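Local coordinates for protein putative tRNA (Adenine(37)-N6)-methyltransferase (Pseudomonas aeruginosa, PDB 7BTU) that probably methylates the modified adenosine at position 37 of tRNA, with S-adenosyl-L-methionine as methyl donor, at residues B[20-26]-B[210-214]; B[37-43]-B[119-125]; B[48-53]-B[115-120]; B[160-165]-B[188-193]. One frame throughout, in Å; residues are numbered along the deposited sequence.

How the interactions relate
The chain first enters interaction 1, whose loop 20-26 follows strand 15-19 of the N-terminal barrel; it closes only with strand 209-213 of the C-terminal domain, so it spans the other three. Within that span, interaction 2 pairs strand 38-43 with strand 119-123 in the barrel, and its loop in turn encloses interaction 3, where loop 48-53 meets the hairpin turn leading into strand 119-123. Arg119 and Leu120 belong to both. Interaction 4 opens later and stays within the C-terminal domain, setting helix 184-193 against strand 162-165. It touches interaction 1 through Leu213 and Ile188, whereas interaction 3 lies on the other side of the chain's centre, about 34 Å from interaction 4 between centres.

Interaction 1 (B[20-26]-B[210-214]); sequences CFMEKFA and GVRLW
Loop 20-26, which ends in helical backbone angles at 24-26, runs beside strand 209-213, with Cys20 nearest Trp214 (CA-CA 4.4 Å) and Met22 nearest Arg212 (CA-CA 6.1 Å). At the N-terminal end of segment 210-214, Gly210 O lies near the edge of the Phe25 ring, 4.1 Å from Phe25 CE1. Val211 (chi1 p) packs CG2 against Ala26 CB at 3.3 Å. Arg212 is held twice by Glu23: its backbone N donates to Glu23 OE1 (2.8 Å), and its NE forms a salt bridge with Glu23 OE2 (3.6 Å). The guanidinium (chi1-3 m, t, m) also lays one face over Met22 CB, which is 3.5 Å from Arg212 CZ. A water bridges the backbones, accepting from Met22 N (2.9 Å) and donating to Arg212 O (2.5 Å). Leu213 CD2 lies 3.7 Å from Phe21 CE1. Trp214, beyond the strand at phi/psi 51/-128°, donates N to Cys20 O (2.9 Å), while its chi1 m, chi2 117° indole places the five-membered ring under Cys20 CB, a CH-pi contact of 3.6 Å from CB to ring centroid. The whole is an interdomain junction, a loop of the N-terminal TrmO barrel lying along the edge strand of the C-terminal sheet.

Interaction 2 (B[37-43]-B[119-125]); sequences ARGTLEL and RLWLSGI
Arg119, Leu41 and Ala37 lose the most surface where strands 38-43 and 119-123 run antiparallel, their axes approaching to 4.7 Å with 162° between N-to-C directions. Leu41 faces Leu120 in a hydrogen-bonded pair (CA-CA 5.0 Å), with Leu41 N to Leu120 O at 2.9 Å and Leu120 N to Leu41 O at 3.1 Å. Leu41, chi1 t and chi2 p, sets CD2 3.9 Å from Leu120 CD1 and CB 4.2 Å from Leu122 CD1, on the face where Ile136 of strand 132-138 also packs. Gly39 and Leu122 form the next such pair, with Gly39 N to Leu122 O at 3.1 Å; Ile125 CD1 lies 3.9 Å from Gly39 CA, so close that a CB on residue 39 would clash with it. Ala37, at the N-terminal end of its segment, accepts from Ile125 N through its O (3.0 Å). Thr40 stands opposite Trp121 (CA-CA 4.7 Å), its CG2 3.6 Å from Trp121 CD1. Arg119, chi1 and chi2 t, reaches Glu42 in a salt bridge, NE to OE2 at 3.1 Å and a weak bond from NH2 to OE1 at 2.8 Å; NH1 forms a salt bridge with Glu116, and Thr40 OG1 donates to Glu42 OE2 (2.7 Å). This barrel pairing is thus two-faced: Leu41, Leu120 and Leu122 on the apolar face, with Ile125 packing beside Gly39, and opposite them the Thr40, Glu42 and Arg119 network sharing its face with the Trp121 indole.

Interaction 3 (B[48-53]-B[115-120]); sequences DQVEAL and FEAGRL
A type II beta turn from Glu116 to Arg119 joins two antiparallel strands, with Glu116 N to Arg119 O at 3.0 Å and Arg119 N to Glu116 O at 3.1 Å; Gly118 takes the positive-phi position (81/6°). Alongside runs 48-53, whose residues 50-52 have helical angles, with Ala52 N bonded to Gln49 O (3.3 Å) and Leu53 N to Val50 O (3.0 Å). The backbones come closest at Asp48 and Gly118, CA-CA 3.7 Å, and at Val50 and Ala117, 4.1 Å. Asp48 O is 3.0 Å from Gly118 N but the angle is too poor for a hydrogen bond. Instead a water accepts from Gly118 N (2.9 Å) and donates to Gln49 O (2.8 Å).

Leu53, chi1 m and chi2 t, is the chief side chain: its CD1 lies 3.6 Å from Phe115 CD2, 4.0 Å from Leu120 CD2 and 3.3 Å from Glu116 O. Phe115 takes chi1 p, its ring edge meeting Val50 CG2 at 4.4 Å from CE2, and Val50 CB sits 4.1 Å from Ala117 CB. Within the turn, Glu116 OE2 and Arg119 NH1 form a salt bridge at 2.6 Å, and Arg119 NH2 continues to Glu42. Phe94 of the second subunit packs on Ala52 and Leu53. The loop therefore rests on this barrel hairpin through apolar side chains and one bridging water, while Glu116, Arg119 and Glu42 pair their charges.

Interaction 4 (B[160-165]-B[188-193]); sequences GIAVEW and IEQCLA
Ile161 N donates to Ala193 O at 2.9 Å, tying the start of segment 160-165 to the C-terminal part of segment 188-193. Gly160 CA makes a CA-H...O contact with the same Ala193 O (3.4 Å); Gly160 adopts phi/psi 111/143°, where a CB would jam against the preceding carbonyl. At the far end, Trp165 NE1 reaches Glu189 OE1 in a weak hydrogen bond of 3.4 Å, and the other carboxylate oxygen, Glu189 OE2, accepts from a water (2.9 Å) that itself accepts a hydrogen bond from Val163 N (3.1 Å). Glu189, chi1 t, thus reaches Trp165 directly, though weakly, and Val163 through the water. The axes of strand 162-165 and the helical segment 188-193 approach to 8.0 Å, with 136° between N-to-C directions; Ile161 and Ala193 have the nearest CA atoms, 4.5 Å apart, and Val163 and Glu189 follow at 6.2 Å. This is a helix laid on the face of the mixed C-terminal sheet of TrmO, 162-165 being an outermost strand that pairs with 227-234. Val163, chi1 t and with CA-CB toward the helix, sets CG2 3.9 Å from Leu192 CB and 4.4 Å from Ala193 CB. Trp165, chi1 m and chi2 84°, puts CH2 3.7 Å from Ile188 CG2, while Val233 and Val218 of the sheet also pack on Ile188, and Trp220 on Leu192.

Interaction 1 (B[20-26]-B[210-214])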
loop_
_atom_site.group_PDB
_atom_site.type_symbol
_atom_site.label_atom_id
_atom_site.label_comp_id
_atom_site.label_asym_id
_atom_site.label_seq_id
_atom_site.Cartn_x
_atom_site.Cartn_y
_atom_site.Cartn_z
ATOM N N CYS B 20 17.850 2.473 -11.617
ATOM C CA CYS B 20 18.472 1.613 -12.629
ATOM C C CYS B 20 17.545 1.258 -13.792
ATOM O O CYS B 20 18.048 0.791 -14.818
ATOM C CB CYS B 20 18.992 0.348 -11.953
ATOM S SG CYS B 20 17.833 -0.564 -10.971
ATOM N N PHE B 21 16.209 1.319 -13.623
ATOM C CA PHE B 21 15.303 0.657 -14.569
ATOM C C PHE B 21 14.810 1.629 -15.633
ATOM O O PHE B 21 14.243 2.683 -15.313
ATOM C CB PHE B 21 14.117 -0.001 -13.849
ATOM C CG PHE B 21 14.525 -1.203 -13.026
ATOM C CD1 PHE B 21 15.219 -2.276 -13.631
ATOM C CD2 PHE B 21 14.277 -1.247 -11.661
ATOM C CE1 PHE B 21 15.645 -3.377 -12.853
ATOM C CE2 PHE B 21 14.689 -2.376 -10.895
ATOM C CZ PHE B 21 15.350 -3.410 -11.481
ATOM N N MET B 22 15.018 1.261 -16.904
ATOM C CA MET B 22 14.550 2.083 -18.024
ATOM C C MET B 22 13.336 1.491 -18.742
ATOM O O MET B 22 12.664 2.210 -19.501
ATOM C CB MET B 22 15.701 2.271 -19.039
ATOM C CG MET B 22 17.039 2.758 -18.418
ATOM S SD MET B 22 16.870 4.433 -17.679
ATOM C CE MET B 22 18.022 4.337 -16.268
ATOM N N GLU B 23 13.054 0.197 -18.560
ATOM C CA GLU B 23 11.937 -0.425 -19.260
ATOM C C GLU B 23 11.235 -1.357 -18.280
ATOM O O GLU B 23 11.861 -1.949 -17.411
ATOM C CB GLU B 23 12.439 -1.158 -20.542
ATOM C CG GLU B 23 13.841 -1.695 -20.388
ATOM C CD GLU B 23 14.601 -2.007 -21.666
ATOM O OE1 GLU B 23 15.584 -2.743 -21.539
ATOM O OE2 GLU B 23 14.260 -1.547 -22.773
ATOM N N LYS B 24 9.933 -1.512 -18.450
ATOM C CA LYS B 24 9.128 -2.204 -17.444
ATOM C C LYS B 24 9.418 -3.693 -17.410
ATOM O O LYS B 24 9.443 -4.285 -16.330
ATOM C CB LYS B 24 7.628 -1.977 -17.717
ATOM N N PHE B 25 9.646 -4.322 -18.572
ATOM C CA PHE B 25 9.809 -5.763 -18.560
ATOM C C PHE B 25 11.059 -6.194 -17.797
ATOM O O PHE B 25 11.124 -7.339 -17.352
ATOM C CB PHE B 25 9.816 -6.325 -19.981
ATOM C CG PHE B 25 11.000 -5.887 -20.809
ATOM C CD1 PHE B 25 12.220 -6.553 -20.707
ATOM C CD2 PHE B 25 10.866 -4.855 -21.731
ATOM C CE1 PHE B 25 13.295 -6.162 -21.452
ATOM C CE2 PHE B 25 11.936 -4.455 -22.491
ATOM C CZ PHE B 25 13.161 -5.109 -22.357
ATOM N N ALA B 26 12.021 -5.292 -17.574
ATOM C CA ALA B 26 13.190 -5.644 -16.771
ATOM C C ALA B 26 12.942 -5.659 -15.254
ATOM O O ALA B 26 13.740 -6.237 -14.482
ATOM C CB ALA B 26 14.271 -4.607 -17.041
ATOM N N GLY B 210 18.417 -8.449 -24.789
ATOM C CA GLY B 210 19.060 -7.308 -24.165
ATOM C C GLY B 210 18.115 -6.621 -23.200
ATOM O O GLY B 210 16.892 -6.667 -23.342
ATOM N N VAL B 211 18.727 -5.902 -22.264
ATOM C CA VAL B 211 17.978 -5.105 -21.317
ATOM C C VAL B 211 18.870 -3.916 -20.956
ATOM O O VAL B 211 20.112 -4.003 -20.954
ATOM C CB VAL B 211 17.611 -5.915 -20.041
ATOM C CG1 VAL B 211 18.844 -6.350 -19.317
ATOM C CG2 VAL B 211 16.763 -5.034 -19.130
ATOM N N ARG B 212 18.227 -2.808 -20.668
ATOM C CA ARG B 212 18.925 -1.595 -20.262
ATOM C C ARG B 212 18.939 -1.526 -18.748
ATOM O O ARG B 212 17.886 -1.705 -18.127
ATOM C CB ARG B 212 18.190 -0.395 -20.863
ATOM C CG ARG B 212 18.405 -0.239 -22.340
ATOM C CD ARG B 212 17.984 1.112 -22.782
ATOM N NE ARG B 212 16.548 1.222 -22.804
ATOM C CZ ARG B 212 15.865 2.336 -22.563
ATOM N NH1 ARG B 212 16.495 3.472 -22.261
ATOM N NH2 ARG B 212 14.536 2.298 -22.636
ATOM N N LEU B 213 20.089 -1.167 -18.168
ATOM C CA LEU B 213 20.184 -0.889 -16.726
ATOM C C LEU B 213 21.119 0.300 -16.529
ATOM O O LEU B 213 22.189 0.318 -17.129
ATOM C CB LEU B 213 20.748 -2.117 -15.988
ATOM C CG LEU B 213 19.872 -3.392 -15.999
ATOM C CD1 LEU B 213 20.731 -4.580 -15.592
ATOM C CD2 LEU B 213 18.657 -3.211 -15.033
ATOM N N TRP B 214 20.709 1.312 -15.728
ATOM C CA TRP B 214 21.452 2.565 -15.652
ATOM C C TRP B 214 21.671 3.050 -17.089
ATOM O O TRP B 214 20.701 3.117 -17.850
ATOM C CB TRP B 214 22.720 2.369 -14.826
ATOM C CG TRP B 214 22.423 2.101 -13.319
ATOM C CD1 TRP B 214 22.723 0.988 -12.631
ATOM C CD2 TRP B 214 21.813 3.012 -12.383
ATOM N NE1 TRP B 214 22.319 1.123 -11.303
ATOM C CE2 TRP B 214 21.754 2.358 -11.138
ATOM C CE3 TRP B 214 21.268 4.298 -12.492
ATOM C CZ2 TRP B 214 21.198 2.957 -9.983
ATOM C CZ3 TRP B 214 20.698 4.906 -11.329
ATOM C CH2 TRP B 214 20.666 4.228 -10.098
HETATM O O HOH W 1 15.409 -1.467 -17.722
#

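Interaction 2 (B[37-43]-B[119-125])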
loop_
_atom_site.group_PDB
_atom_site.type_symbol
_atom_site.label_atom_id
_atom_site.label_comp_id
_atom_site.label_asym_id
_atom_site.label_seq_id
_atom_site.Cartn_x
_atom_site.Cartn_y
_atom_site.Cartn_z
ATOM N N ALA B 37 19.175 -3.580 -6.930
ATOM C CA ALA B 37 18.373 -2.658 -7.736
ATOM C C ALA B 37 18.196 -1.387 -6.895
ATOM O O ALA B 37 17.352 -1.327 -6.012
ATOM C CB ALA B 37 17.026 -3.282 -8.137
ATOM N N ARG B 38 19.023 -0.380 -7.147
ATOM C CA ARG B 38 19.077 0.799 -6.291
ATOM C C ARG B 38 18.514 2.041 -6.986
ATOM O O ARG B 38 18.463 2.157 -8.220
ATOM C CB ARG B 38 20.512 1.042 -5.841
ATOM C CG ARG B 38 20.978 -0.080 -4.821
ATOM C CD ARG B 38 22.423 0.093 -4.416
ATOM N NE ARG B 38 22.597 1.444 -3.911
ATOM C CZ ARG B 38 23.771 2.047 -3.825
ATOM N NH1 ARG B 38 24.853 1.388 -4.204
ATOM N NH2 ARG B 38 23.861 3.290 -3.341
ATOM N N GLY B 39 18.095 2.987 -6.170
ATOM C CA GLY B 39 17.648 4.244 -6.753
ATOM C C GLY B 39 17.533 5.286 -5.663
ATOM O O GLY B 39 17.750 5.008 -4.474
ATOM N N THR B 40 17.194 6.501 -6.080
ATOM C CA THR B 40 16.969 7.537 -5.079
ATOM C C THR B 40 15.629 8.201 -5.368
ATOM O O THR B 40 15.100 8.136 -6.489
ATOM C CB THR B 40 18.088 8.576 -5.073
ATOM O OG1 THR B 40 18.215 9.121 -6.390
ATOM C CG2 THR B 40 19.431 7.938 -4.688
ATOM N N LEU B 41 15.066 8.805 -4.327
ATOM C CA LEU B 41 13.875 9.633 -4.464
ATOM C C LEU B 41 14.373 11.055 -4.235
ATOM O O LEU B 41 14.759 11.391 -3.118
ATOM C CB LEU B 41 12.809 9.227 -3.436
ATOM C CG LEU B 41 11.549 10.174 -3.373
ATOM C CD1 LEU B 41 10.985 10.523 -4.784
ATOM C CD2 LEU B 41 10.467 9.551 -2.509
ATOM N N GLU B 42 14.410 11.868 -5.290
ATOM C CA GLU B 42 14.848 13.256 -5.173
ATOM C C GLU B 42 13.638 14.130 -4.870
ATOM O O GLU B 42 12.730 14.241 -5.702
ATOM C CB GLU B 42 15.512 13.714 -6.457
ATOM C CG GLU B 42 16.590 12.744 -6.932
ATOM C CD GLU B 42 17.855 12.784 -6.071
ATOM O OE1 GLU B 42 18.201 13.866 -5.562
ATOM O OE2 GLU B 42 18.515 11.730 -5.928
ATOM N N LEU B 43 13.640 14.760 -3.704
ATOM C CA LEU B 43 12.476 15.477 -3.221
ATOM C C LEU B 43 12.493 16.913 -3.711
ATOM O O LEU B 43 13.551 17.548 -3.785
ATOM C CB LEU B 43 12.424 15.441 -1.690
ATOM C CG LEU B 43 12.144 14.006 -1.197
ATOM C CD1 LEU B 43 12.281 13.919 0.315
ATOM C CD2 LEU B 43 10.748 13.489 -1.650
ATOM N N ARG B 119 16.506 13.779 -0.040
ATOM C CA ARG B 119 16.810 12.550 -0.786
ATOM C C ARG B 119 16.623 11.307 0.083
ATOM O O ARG B 119 17.151 11.251 1.212
ATOM C CB ARG B 119 18.254 12.647 -1.297
ATOM C CG ARG B 119 18.831 11.340 -1.851
ATOM C CD ARG B 119 20.242 11.539 -2.451
ATOM N NE ARG B 119 20.272 12.524 -3.523
ATOM C CZ ARG B 119 20.665 13.787 -3.390
ATOM N NH1 ARG B 119 21.062 14.251 -2.213
ATOM N NH2 ARG B 119 20.646 14.591 -4.448
ATOM N N LEU B 120 15.939 10.290 -0.463
ATOM C CA LEU B 120 15.912 8.945 0.104
ATOM C C LEU B 120 16.776 8.042 -0.765
ATOM O O LEU B 120 16.675 8.096 -2.005
ATOM C CB LEU B 120 14.502 8.339 0.101
ATOM C CG LEU B 120 13.337 9.103 0.763
ATOM C CD1 LEU B 120 12.087 8.200 0.794
ATOM C CD2 LEU B 120 13.724 9.493 2.100
ATOM N N TRP B 121 17.560 7.189 -0.115
ATOM C CA TRP B 121 18.311 6.099 -0.764
ATOM C C TRP B 121 17.518 4.804 -0.648
ATOM O O TRP B 121 17.161 4.390 0.456
ATOM C CB TRP B 121 19.689 5.905 -0.109
ATOM C CG TRP B 121 20.640 6.793 -0.689
ATOM C CD1 TRP B 121 21.293 6.631 -1.904
ATOM C CD2 TRP B 121 21.061 8.046 -0.171
ATOM N NE1 TRP B 121 22.109 7.692 -2.130
ATOM C CE2 TRP B 121 21.984 8.586 -1.096
ATOM C CE3 TRP B 121 20.782 8.751 0.996
ATOM C CZ2 TRP B 121 22.597 9.797 -0.901
ATOM C CZ3 TRP B 121 21.411 9.957 1.197
ATOM C CH2 TRP B 121 22.307 10.474 0.253
ATOM N N LEU B 122 17.260 4.156 -1.789
ATOM C CA LEU B 122 16.351 3.035 -1.864
ATOM C C LEU B 122 17.086 1.810 -2.430
ATOM O O LEU B 122 18.028 1.938 -3.218
ATOM C CB LEU B 122 15.130 3.347 -2.781
ATOM C CG LEU B 122 14.477 4.687 -2.420
ATOM C CD1 LEU B 122 13.391 5.092 -3.470
ATOM C CD2 LEU B 122 13.948 4.611 -0.965
ATOM N N SER B 123 16.598 0.627 -2.073
ATOM C CA SER B 123 17.130 -0.609 -2.647
ATOM C C SER B 123 15.981 -1.571 -2.797
ATOM O O SER B 123 14.916 -1.399 -2.180
ATOM C CB SER B 123 18.234 -1.229 -1.780
ATOM O OG SER B 123 17.640 -1.668 -0.591
ATOM N N GLY B 124 16.187 -2.553 -3.674
ATOM C CA GLY B 124 15.075 -3.406 -4.003
ATOM C C GLY B 124 13.999 -2.649 -4.731
ATOM O O GLY B 124 12.817 -2.946 -4.548
ATOM N N ILE B 125 14.375 -1.711 -5.564
ATOM C CA ILE B 125 13.405 -0.784 -6.136
ATOM C C ILE B 125 12.674 -1.470 -7.293
ATOM O O ILE B 125 13.209 -2.375 -7.941
ATOM C CB ILE B 125 14.154 0.497 -6.590
ATOM C CG1 ILE B 125 13.214 1.714 -6.656
ATOM C CG2 ILE B 125 14.908 0.316 -7.945
ATOM C CD1 ILE B 125 13.960 2.976 -6.928
HETATM O O HOH W 2 20.428 3.526 -3.024
#

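Interaction 3 (B[48-53]-B[115-120])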
loop_
_atom_site.group_PDB
_atom_site.type_symbol
_atom_site.label_atom_id
_atom_site.label_comp_id
_atom_site.label_asym_id
_atom_site.label_seq_id
_atom_site.Cartn_x
_atom_site.Cartn_y
_atom_site.Cartn_z
ATOM N N ASP B 48 11.967 19.198 0.734
ATOM C CA ASP B 48 13.378 18.853 0.639
ATOM C C ASP B 48 14.167 19.153 1.914
ATOM O O ASP B 48 15.392 19.061 1.895
ATOM C CB ASP B 48 14.018 19.554 -0.566
ATOM C CG ASP B 48 13.790 21.034 -0.569
ATOM O OD1 ASP B 48 12.963 21.520 0.232
ATOM O OD2 ASP B 48 14.433 21.731 -1.372
ATOM N N GLN B 49 13.513 19.533 2.995
ATOM C CA GLN B 49 14.199 19.792 4.265
ATOM C C GLN B 49 14.232 18.525 5.117
ATOM O O GLN B 49 13.354 17.670 5.022
ATOM C CB GLN B 49 13.527 20.927 5.031
ATOM C CG GLN B 49 13.591 22.252 4.277
ATOM C CD GLN B 49 14.998 22.577 3.797
ATOM O OE1 GLN B 49 15.949 22.574 4.581
ATOM N NE2 GLN B 49 15.139 22.851 2.503
ATOM N N VAL B 50 15.254 18.392 5.962
ATOM C CA VAL B 50 15.362 17.120 6.683
ATOM C C VAL B 50 14.214 16.904 7.672
ATOM O O VAL B 50 13.905 15.758 8.000
ATOM C CB VAL B 50 16.721 16.990 7.407
ATOM C CG1 VAL B 50 16.696 17.702 8.743
ATOM C CG2 VAL B 50 17.065 15.511 7.550
ATOM N N GLU B 51 13.528 17.959 8.100
ATOM C CA GLU B 51 12.448 17.822 9.080
ATOM C C GLU B 51 11.285 16.976 8.563
ATOM O O GLU B 51 10.516 16.410 9.355
ATOM C CB GLU B 51 11.947 19.216 9.485
ATOM C CG GLU B 51 12.913 19.936 10.456
ATOM C CD GLU B 51 14.208 20.438 9.783
ATOM O OE1 GLU B 51 14.222 20.645 8.548
ATOM O OE2 GLU B 51 15.224 20.609 10.505
ATOM N N ALA B 52 11.094 16.914 7.254
ATOM C CA ALA B 52 9.982 16.118 6.742
ATOM C C ALA B 52 10.221 14.621 6.901
ATOM O O ALA B 52 9.264 13.835 6.820
ATOM C CB ALA B 52 9.766 16.462 5.276
ATOM N N LEU B 53 11.472 14.229 7.136
ATOM C CA LEU B 53 11.907 12.835 7.181
ATOM C C LEU B 53 12.255 12.370 8.587
ATOM O O LEU B 53 12.511 11.177 8.783
ATOM C CB LEU B 53 13.143 12.677 6.296
ATOM C CG LEU B 53 13.023 13.199 4.847
ATOM C CD1 LEU B 53 14.353 12.947 4.115
ATOM C CD2 LEU B 53 11.914 12.496 4.151
ATOM N N PHE B 115 18.746 8.295 4.395
ATOM C CA PHE B 115 18.197 9.513 3.834
ATOM C C PHE B 115 19.010 10.709 4.299
ATOM O O PHE B 115 19.777 10.633 5.263
ATOM C CB PHE B 115 16.734 9.688 4.248
ATOM C CG PHE B 115 16.524 9.812 5.730
ATOM C CD1 PHE B 115 16.324 8.673 6.507
ATOM C CD2 PHE B 115 16.505 11.064 6.352
ATOM C CE1 PHE B 115 16.132 8.761 7.887
ATOM C CE2 PHE B 115 16.273 11.163 7.736
ATOM C CZ PHE B 115 16.077 10.007 8.495
ATOM N N GLU B 116 18.805 11.823 3.601
ATOM C CA GLU B 116 19.323 13.114 4.016
ATOM C C GLU B 116 18.298 14.129 3.540
ATOM O O GLU B 116 17.307 13.760 2.903
ATOM C CB GLU B 116 20.719 13.393 3.425
ATOM C CG GLU B 116 20.685 13.535 1.865
ATOM C CD GLU B 116 22.075 13.795 1.274
ATOM O OE1 GLU B 116 23.049 13.758 2.035
ATOM O OE2 GLU B 116 22.199 13.983 0.054
ATOM N N ALA B 117 18.513 15.404 3.865
ATOM C CA ALA B 117 17.605 16.438 3.360
ATOM C C ALA B 117 17.411 16.313 1.853
ATOM O O ALA B 117 18.380 16.308 1.094
ATOM C CB ALA B 117 18.163 17.823 3.697
ATOM N N GLY B 118 16.173 16.156 1.416
ATOM C CA GLY B 118 15.894 16.161 0.001
ATOM C C GLY B 118 16.157 14.856 -0.735
ATOM O O GLY B 118 15.947 14.803 -1.952
ATOM N N ARG B 119 16.506 13.779 -0.040
ATOM C CA ARG B 119 16.810 12.550 -0.786
ATOM C C ARG B 119 16.623 11.307 0.083
ATOM O O ARG B 119 17.151 11.251 1.212
ATOM C CB ARG B 119 18.254 12.647 -1.297
ATOM C CG ARG B 119 18.831 11.340 -1.851
ATOM C CD ARG B 119 20.242 11.539 -2.451
ATOM N NE ARG B 119 20.272 12.524 -3.523
ATOM C CZ ARG B 119 20.665 13.787 -3.390
ATOM N NH1 ARG B 119 21.062 14.251 -2.213
ATOM N NH2 ARG B 119 20.646 14.591 -4.448
ATOM N N LEU B 120 15.939 10.290 -0.463
ATOM C CA LEU B 120 15.912 8.945 0.104
ATOM C C LEU B 120 16.776 8.042 -0.765
ATOM O O LEU B 120 16.675 8.096 -2.005
ATOM C CB LEU B 120 14.502 8.339 0.101
ATOM C CG LEU B 120 13.337 9.103 0.763
ATOM C CD1 LEU B 120 12.087 8.200 0.794
ATOM C CD2 LEU B 120 13.724 9.493 2.100
HETATM O O HOH W 3 13.619 16.122 2.683
#

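Interaction 4 (B[160-165]-B[188-193])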
loop_
_atom_site.group_PDB
_atom_site.type_symbol
_atom_site.label_atom_id
_atom_site.label_comp_id
_atom_site.label_asym_id
_atom_site.label_seq_id
_atom_site.Cartn_x
_atom_site.Cartn_y
_atom_site.Cartn_z
ATOM N N GLY B 160 13.609 -19.053 -9.909
ATOM C CA GLY B 160 14.727 -18.158 -10.190
ATOM C C GLY B 160 15.751 -19.001 -10.937
ATOM O O GLY B 160 15.967 -20.171 -10.605
ATOM N N ILE B 161 16.427 -18.388 -11.909
ATOM C CA ILE B 161 17.250 -19.098 -12.893
ATOM C C ILE B 161 18.698 -18.822 -12.547
ATOM O O ILE B 161 19.039 -17.695 -12.162
ATOM C CB ILE B 161 16.950 -18.608 -14.333
ATOM C CG1 ILE B 161 15.457 -18.417 -14.562
ATOM C CG2 ILE B 161 17.508 -19.520 -15.410
ATOM C CD1 ILE B 161 15.118 -17.679 -15.868
ATOM N N ALA B 162 19.551 -19.828 -12.736
ATOM C CA ALA B 162 20.983 -19.640 -12.569
ATOM C C ALA B 162 21.514 -18.700 -13.647
ATOM O O ALA B 162 21.040 -18.708 -14.797
ATOM C CB ALA B 162 21.717 -20.975 -12.667
ATOM N N VAL B 163 22.547 -17.953 -13.286
ATOM C CA VAL B 163 23.188 -16.984 -14.161
ATOM C C VAL B 163 24.685 -17.253 -14.174
ATOM O O VAL B 163 25.324 -17.181 -13.127
ATOM C CB VAL B 163 22.923 -15.546 -13.690
ATOM C CG1 VAL B 163 23.783 -14.573 -14.527
ATOM C CG2 VAL B 163 21.412 -15.208 -13.799
ATOM N N GLU B 164 25.263 -17.470 -15.355
ATOM C CA GLU B 164 26.722 -17.515 -15.507
ATOM C C GLU B 164 27.171 -16.334 -16.373
ATOM O O GLU B 164 26.361 -15.653 -17.003
ATOM C CB GLU B 164 27.193 -18.856 -16.113
ATOM C CG GLU B 164 26.608 -19.054 -17.457
ATOM C CD GLU B 164 27.172 -20.261 -18.210
ATOM O OE1 GLU B 164 27.212 -20.178 -19.461
ATOM O OE2 GLU B 164 27.582 -21.242 -17.548
ATOM N N TRP B 165 28.479 -16.101 -16.402
ATOM C CA TRP B 165 29.094 -14.909 -16.986
ATOM C C TRP B 165 30.149 -15.283 -18.010
ATOM O O TRP B 165 30.993 -16.138 -17.722
ATOM C CB TRP B 165 29.805 -14.111 -15.883
ATOM C CG TRP B 165 28.855 -13.423 -14.943
ATOM C CD1 TRP B 165 28.231 -13.948 -13.839
ATOM C CD2 TRP B 165 28.447 -12.049 -15.044
ATOM N NE1 TRP B 165 27.398 -12.962 -13.271
ATOM C CE2 TRP B 165 27.553 -11.796 -13.985
ATOM C CE3 TRP B 165 28.725 -11.029 -15.969
ATOM C CZ2 TRP B 165 26.975 -10.556 -13.793
ATOM C CZ3 TRP B 165 28.130 -9.780 -15.791
ATOM C CH2 TRP B 165 27.245 -9.567 -14.719
ATOM N N ILE B 188 22.786 -7.117 -12.329
ATOM C CA ILE B 188 22.538 -7.901 -13.547
ATOM C C ILE B 188 22.118 -9.312 -13.169
ATOM O O ILE B 188 21.112 -9.837 -13.651
ATOM C CB ILE B 188 23.770 -7.886 -14.475
ATOM C CG1 ILE B 188 23.961 -6.496 -15.109
ATOM C CG2 ILE B 188 23.652 -9.028 -15.566
ATOM C CD1 ILE B 188 25.301 -6.319 -15.936
ATOM N N GLU B 189 22.865 -9.928 -12.252
ATOM C CA GLU B 189 22.544 -11.275 -11.813
ATOM C C GLU B 189 21.145 -11.340 -11.198
ATOM O O GLU B 189 20.390 -12.284 -11.466
ATOM C CB GLU B 189 23.614 -11.723 -10.810
ATOM C CG GLU B 189 23.357 -12.997 -10.100
ATOM C CD GLU B 189 24.622 -13.829 -9.973
ATOM O OE1 GLU B 189 25.713 -13.327 -10.360
ATOM O OE2 GLU B 189 24.515 -15.000 -9.541
ATOM N N GLN B 190 20.800 -10.370 -10.328
ATOM C CA GLN B 190 19.518 -10.444 -9.651
ATOM C C GLN B 190 18.366 -10.189 -10.609
ATOM O O GLN B 190 17.298 -10.763 -10.450
ATOM C CB GLN B 190 19.457 -9.445 -8.483
ATOM C CG GLN B 190 20.381 -9.900 -7.340
ATOM C CD GLN B 190 20.742 -8.792 -6.404
ATOM O OE1 GLN B 190 19.997 -7.808 -6.268
ATOM N NE2 GLN B 190 21.885 -8.946 -5.713
ATOM N N CYS B 191 18.564 -9.289 -11.587
ATOM C CA CYS B 191 17.553 -8.994 -12.615
ATOM C C CYS B 191 17.348 -10.183 -13.552
ATOM O O CYS B 191 16.211 -10.529 -13.924
ATOM C CB CYS B 191 18.013 -7.760 -13.427
ATOM S SG CYS B 191 17.044 -7.275 -14.926
ATOM N N LEU B 192 18.451 -10.782 -14.008
ATOM C CA LEU B 192 18.350 -11.855 -14.982
ATOM C C LEU B 192 17.782 -13.108 -14.354
ATOM O O LEU B 192 17.018 -13.837 -15.013
ATOM C CB LEU B 192 19.728 -12.140 -15.612
ATOM C CG LEU B 192 20.159 -10.992 -16.556
ATOM C CD1 LEU B 192 21.474 -11.279 -17.256
ATOM C CD2 LEU B 192 19.066 -10.754 -17.568
ATOM N N ALA B 193 18.104 -13.375 -13.080
ATOM C CA ALA B 193 17.540 -14.578 -12.469
ATOM C C ALA B 193 16.012 -14.595 -12.490
ATOM O O ALA B 193 15.422 -15.679 -12.454
ATOM C CB ALA B 193 18.004 -14.738 -11.031
HETATM O O HOH W 4 23.156 -17.426 -10.326
#